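Local coordinates for conserved membrane protein (Chlamydia abortus, PDB 6GZU), which is an effector with deubiquitinating and acetylating activities that induces Golgi fragmentation, represented here by its zinc-binding, CE-clan cysteine-protease-like domain, at residues 42-50 and 112-121. Sequence-based numbering, arbitrary orientation.
Sequences LYTPSTCFS and HNPEEMNSMM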
loop_
_atom_site.group_PDB
_atom_site.type_symbol
_atom_site.label_atom_id
_atom_site.label_comp_id
_atom_site.label_asym_id
_atom_site.label_seq_id
_atom_site.Cartn_x
_atom_site.Cartn_y
_atom_site.Cartn_z
ATOM N N LEU A 42 1.306 8.065 -7.011
ATOM C CA LEU A 42 2.140 8.975 -6.213
ATOM C C LEU A 42 1.365 10.232 -5.833
ATOM O O LEU A 42 1.868 11.074 -5.070
ATOM C CB LEU A 42 3.400 9.378 -6.982
ATOM C CG LEU A 42 4.245 8.248 -7.572
ATOM C CD1 LEU A 42 5.526 8.805 -8.202
ATOM C CD2 LEU A 42 4.597 7.187 -6.514
ATOM N N TYR A 43 0.143 10.361 -6.342
ATOM C CA TYR A 43 -0.651 11.578 -6.174
ATOM C C TYR A 43 -1.808 11.450 -5.155
ATOM O O TYR A 43 -2.083 12.391 -4.393
ATOM C CB TYR A 43 -1.202 11.990 -7.534
ATOM C CG TYR A 43 -1.917 13.298 -7.554
ATOM C CD1 TYR A 43 -1.231 14.480 -7.344
ATOM C CD2 TYR A 43 -3.274 13.361 -7.829
ATOM C CE1 TYR A 43 -1.885 15.707 -7.384
ATOM C CE2 TYR A 43 -3.940 14.578 -7.862
ATOM C CZ TYR A 43 -3.237 15.743 -7.637
ATOM O OH TYR A 43 -3.897 16.952 -7.675
ATOM N N THR A 44 -2.493 10.302 -5.141
ATOM C CA THR A 44 -3.669 10.098 -4.283
ATOM C C THR A 44 -3.470 8.867 -3.404
ATOM O O THR A 44 -3.429 7.736 -3.915
ATOM C CB THR A 44 -4.950 9.906 -5.147
ATOM O OG1 THR A 44 -5.091 11.016 -6.054
ATOM C CG2 THR A 44 -6.205 9.778 -4.270
ATOM N N PRO A 45 -3.374 9.049 -2.072
ATOM C CA PRO A 45 -3.328 7.855 -1.198
ATOM C C PRO A 45 -4.676 7.153 -1.221
ATOM O O PRO A 45 -5.682 7.778 -1.576
ATOM C CB PRO A 45 -3.155 8.428 0.226
ATOM C CG PRO A 45 -2.869 9.914 0.016
ATOM C CD PRO A 45 -3.381 10.319 -1.320
ATOM N N SER A 46 -4.702 5.885 -0.836
ATOM C CA SER A 46 -5.980 5.157 -0.722
ATOM C C SER A 46 -6.577 5.362 0.668
ATOM O O SER A 46 -5.885 5.840 1.588
ATOM C CB SER A 46 -5.743 3.660 -0.918
ATOM O OG SER A 46 -5.148 3.421 -2.214
ATOM N N THR A 47 -7.857 5.018 0.820
ATOM C CA THR A 47 -8.535 5.025 2.121
ATOM C C THR A 47 -9.304 3.724 2.223
ATOM O O THR A 47 -9.385 2.954 1.258
ATOM C CB THR A 47 -9.574 6.168 2.229
ATOM O OG1 THR A 47 -10.682 5.890 1.345
ATOM C CG2 THR A 47 -8.952 7.522 1.861
ATOM N N CYS A 48 -9.957 3.474 3.345
ATOM C CA CYS A 48 -10.749 2.253 3.455
ATOM C C CYS A 48 -11.885 2.214 2.419
ATOM O O CYS A 48 -12.322 1.142 2.054
ATOM C CB CYS A 48 -11.318 2.085 4.874
ATOM S SG CYS A 48 -12.338 3.457 5.477
ATOM N N PHE A 49 -12.342 3.376 1.977
ATOM C CA PHE A 49 -13.446 3.450 1.025
ATOM C C PHE A 49 -12.978 3.334 -0.411
ATOM O O PHE A 49 -13.776 2.966 -1.259
ATOM C CB PHE A 49 -14.246 4.748 1.205
ATOM C CG PHE A 49 -14.906 4.872 2.535
ATOM C CD1 PHE A 49 -15.907 4.017 2.896
ATOM C CD2 PHE A 49 -14.520 5.854 3.415
ATOM C CE1 PHE A 49 -16.517 4.117 4.132
ATOM C CE2 PHE A 49 -15.144 5.984 4.638
ATOM C CZ PHE A 49 -16.161 5.126 5.005
ATOM N N SER A 50 -11.707 3.630 -0.685
ATOM C CA SER A 50 -11.235 3.675 -2.072
ATOM C C SER A 50 -10.257 2.575 -2.409
ATOM O O SER A 50 -9.966 2.345 -3.601
ATOM C CB SER A 50 -10.620 5.025 -2.392
ATOM O OG SER A 50 -9.393 5.144 -1.699
ATOM N N HIS A 112 -16.983 9.275 8.251
ATOM C CA HIS A 112 -17.849 8.088 8.223
ATOM C C HIS A 112 -18.370 7.713 6.859
ATOM O O HIS A 112 -19.129 6.749 6.725
ATOM C CB HIS A 112 -18.993 8.246 9.207
ATOM C CG HIS A 112 -18.521 8.286 10.621
ATOM N ND1 HIS A 112 -18.252 7.144 11.346
ATOM C CD2 HIS A 112 -18.174 9.327 11.412
ATOM C CE1 HIS A 112 -17.797 7.482 12.543
ATOM N NE2 HIS A 112 -17.744 8.801 12.609
ATOM N N ASN A 113 -17.987 8.483 5.848
ATOM C CA ASN A 113 -18.371 8.172 4.471
ATOM C C ASN A 113 -17.241 8.616 3.556
ATOM O O ASN A 113 -16.309 9.263 4.033
ATOM C CB ASN A 113 -19.730 8.809 4.131
ATOM C CG ASN A 113 -19.714 10.324 4.171
ATOM O OD1 ASN A 113 -18.773 10.974 3.726
ATOM N ND2 ASN A 113 -20.780 10.895 4.712
ATOM N N PRO A 114 -17.281 8.240 2.259
ATOM C CA PRO A 114 -16.215 8.650 1.332
ATOM C C PRO A 114 -16.050 10.141 1.176
ATOM O O PRO A 114 -14.894 10.576 1.121
ATOM C CB PRO A 114 -16.682 8.054 0.002
ATOM C CG PRO A 114 -17.392 6.833 0.429
ATOM C CD PRO A 114 -18.172 7.251 1.630
ATOM N N GLU A 115 -17.142 10.907 1.105
ATOM C CA GLU A 115 -17.019 12.363 0.956
ATOM C C GLU A 115 -16.248 12.959 2.135
ATOM O O GLU A 115 -15.255 13.683 1.946
ATOM C CB GLU A 115 -18.387 13.043 0.795
ATOM N N GLU A 116 -16.674 12.639 3.357
ATOM C CA GLU A 116 -15.928 13.078 4.543
ATOM C C GLU A 116 -14.458 12.617 4.539
ATOM O O GLU A 116 -13.552 13.431 4.774
ATOM C CB GLU A 116 -16.632 12.640 5.836
ATOM C CG GLU A 116 -17.927 13.387 6.145
ATOM C CD GLU A 116 -18.713 12.724 7.257
ATOM O OE1 GLU A 116 -18.106 11.937 8.031
ATOM O OE2 GLU A 116 -19.943 12.986 7.358
ATOM N N MET A 117 -14.202 11.335 4.262
ATOM C CA MET A 117 -12.833 10.822 4.294
ATOM C C MET A 117 -12.012 11.535 3.222
ATOM O O MET A 117 -10.863 11.945 3.437
ATOM C CB MET A 117 -12.781 9.300 4.040
ATOM C CG MET A 117 -11.439 8.674 4.396
ATOM S SD MET A 117 -11.095 8.678 6.155
ATOM C CE MET A 117 -12.234 7.382 6.714
ATOM N N ASN A 118 -12.601 11.695 2.045
ATOM C CA ASN A 118 -11.837 12.365 1.006
ATOM C C ASN A 118 -11.490 13.826 1.243
ATOM O O ASN A 118 -10.362 14.260 0.956
ATOM C CB ASN A 118 -12.448 12.145 -0.349
ATOM C CG ASN A 118 -11.654 11.182 -1.110
ATOM O OD1 ASN A 118 -11.500 10.028 -0.688
ATOM N ND2 ASN A 118 -11.009 11.662 -2.156
ATOM N N SER A 119 -12.444 14.567 1.786
ATOM C CA SER A 119 -12.225 15.973 2.048
ATOM C C SER A 119 -11.143 16.124 3.096
ATOM O O SER A 119 -10.236 16.961 2.961
ATOM C CB SER A 119 -13.505 16.635 2.516
ATOM O OG SER A 119 -13.220 17.978 2.849
ATOM N N MET A 120 -11.246 15.315 4.148
ATOM C CA MET A 120 -10.236 15.317 5.194
ATOM C C MET A 120 -8.884 14.927 4.628
ATOM O O MET A 120 -7.884 15.582 4.887
ATOM C CB MET A 120 -10.614 14.382 6.324
ATOM C CG MET A 120 -11.867 14.776 7.026
ATOM S SD MET A 120 -11.987 13.873 8.583
ATOM C CE MET A 120 -10.440 14.441 9.287
ATOM N N MET A 121 -8.827 13.879 3.829
ATOM C CA MET A 121 -7.548 13.435 3.322
ATOM C C MET A 121 -6.878 14.493 2.448
ATOM O O MET A 121 -5.667 14.772 2.574
ATOM C CB MET A 121 -7.715 12.150 2.516
ATOM C CG MET A 121 -6.384 11.659 2.071
ATOM S SD MET A 121 -6.550 10.145 1.222
ATOM C CE MET A 121 -7.524 10.613 -0.222
HETATM O O HOH W 1 -12.257 7.887 0.420
#
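Thr44 and Pro45 meet Met121 where, in this Ulp1-like domain of the CE clan, the loop leading to helix 51-58 packs along helix 114-124, from Pro114 to Met121. The packing illustrates how an irregular segment can dock on a helix through side chains at successive turns. In one of its two conformers, Met121 lays SD 3.9 Å from Pro45 CG, the two side chains running past each other in opposite directions, and the Met121 side chain also touches Trp106 of strand 100-107. Next along the loop, Thr47 divides its work. Its CG2 lies 3.7 Å from Met117 CG and, in that conformer, touches the Met121 sulfur, while OG1 receives weak bonds from the backbone N of Phe49 and of Ser50. The same OG1 binds a water at 2.7 Å, which donates to Asn118 OD1 and so joins loop to helix through solvent. Cys48, in one of two conformers, sets SG over the rim of one Phe49 face. Phe49 completes the walk: with CG anti to the carbonyl carbon (chi1 -63°), its ring has Pro114 over the opposite face, CD 4.1 Å from the centroid in a CH-pi contact. Met117 CB lies at the ring edge; bends at chi2 and chi3 turn its methyl CE back to within 3.8 Å of Phe49 CE2. The helix start that Pro114 opens is capped by Asn113, whose OD1 accepts from Glu116 N at 2.7 Å, N-H...O angle 171°.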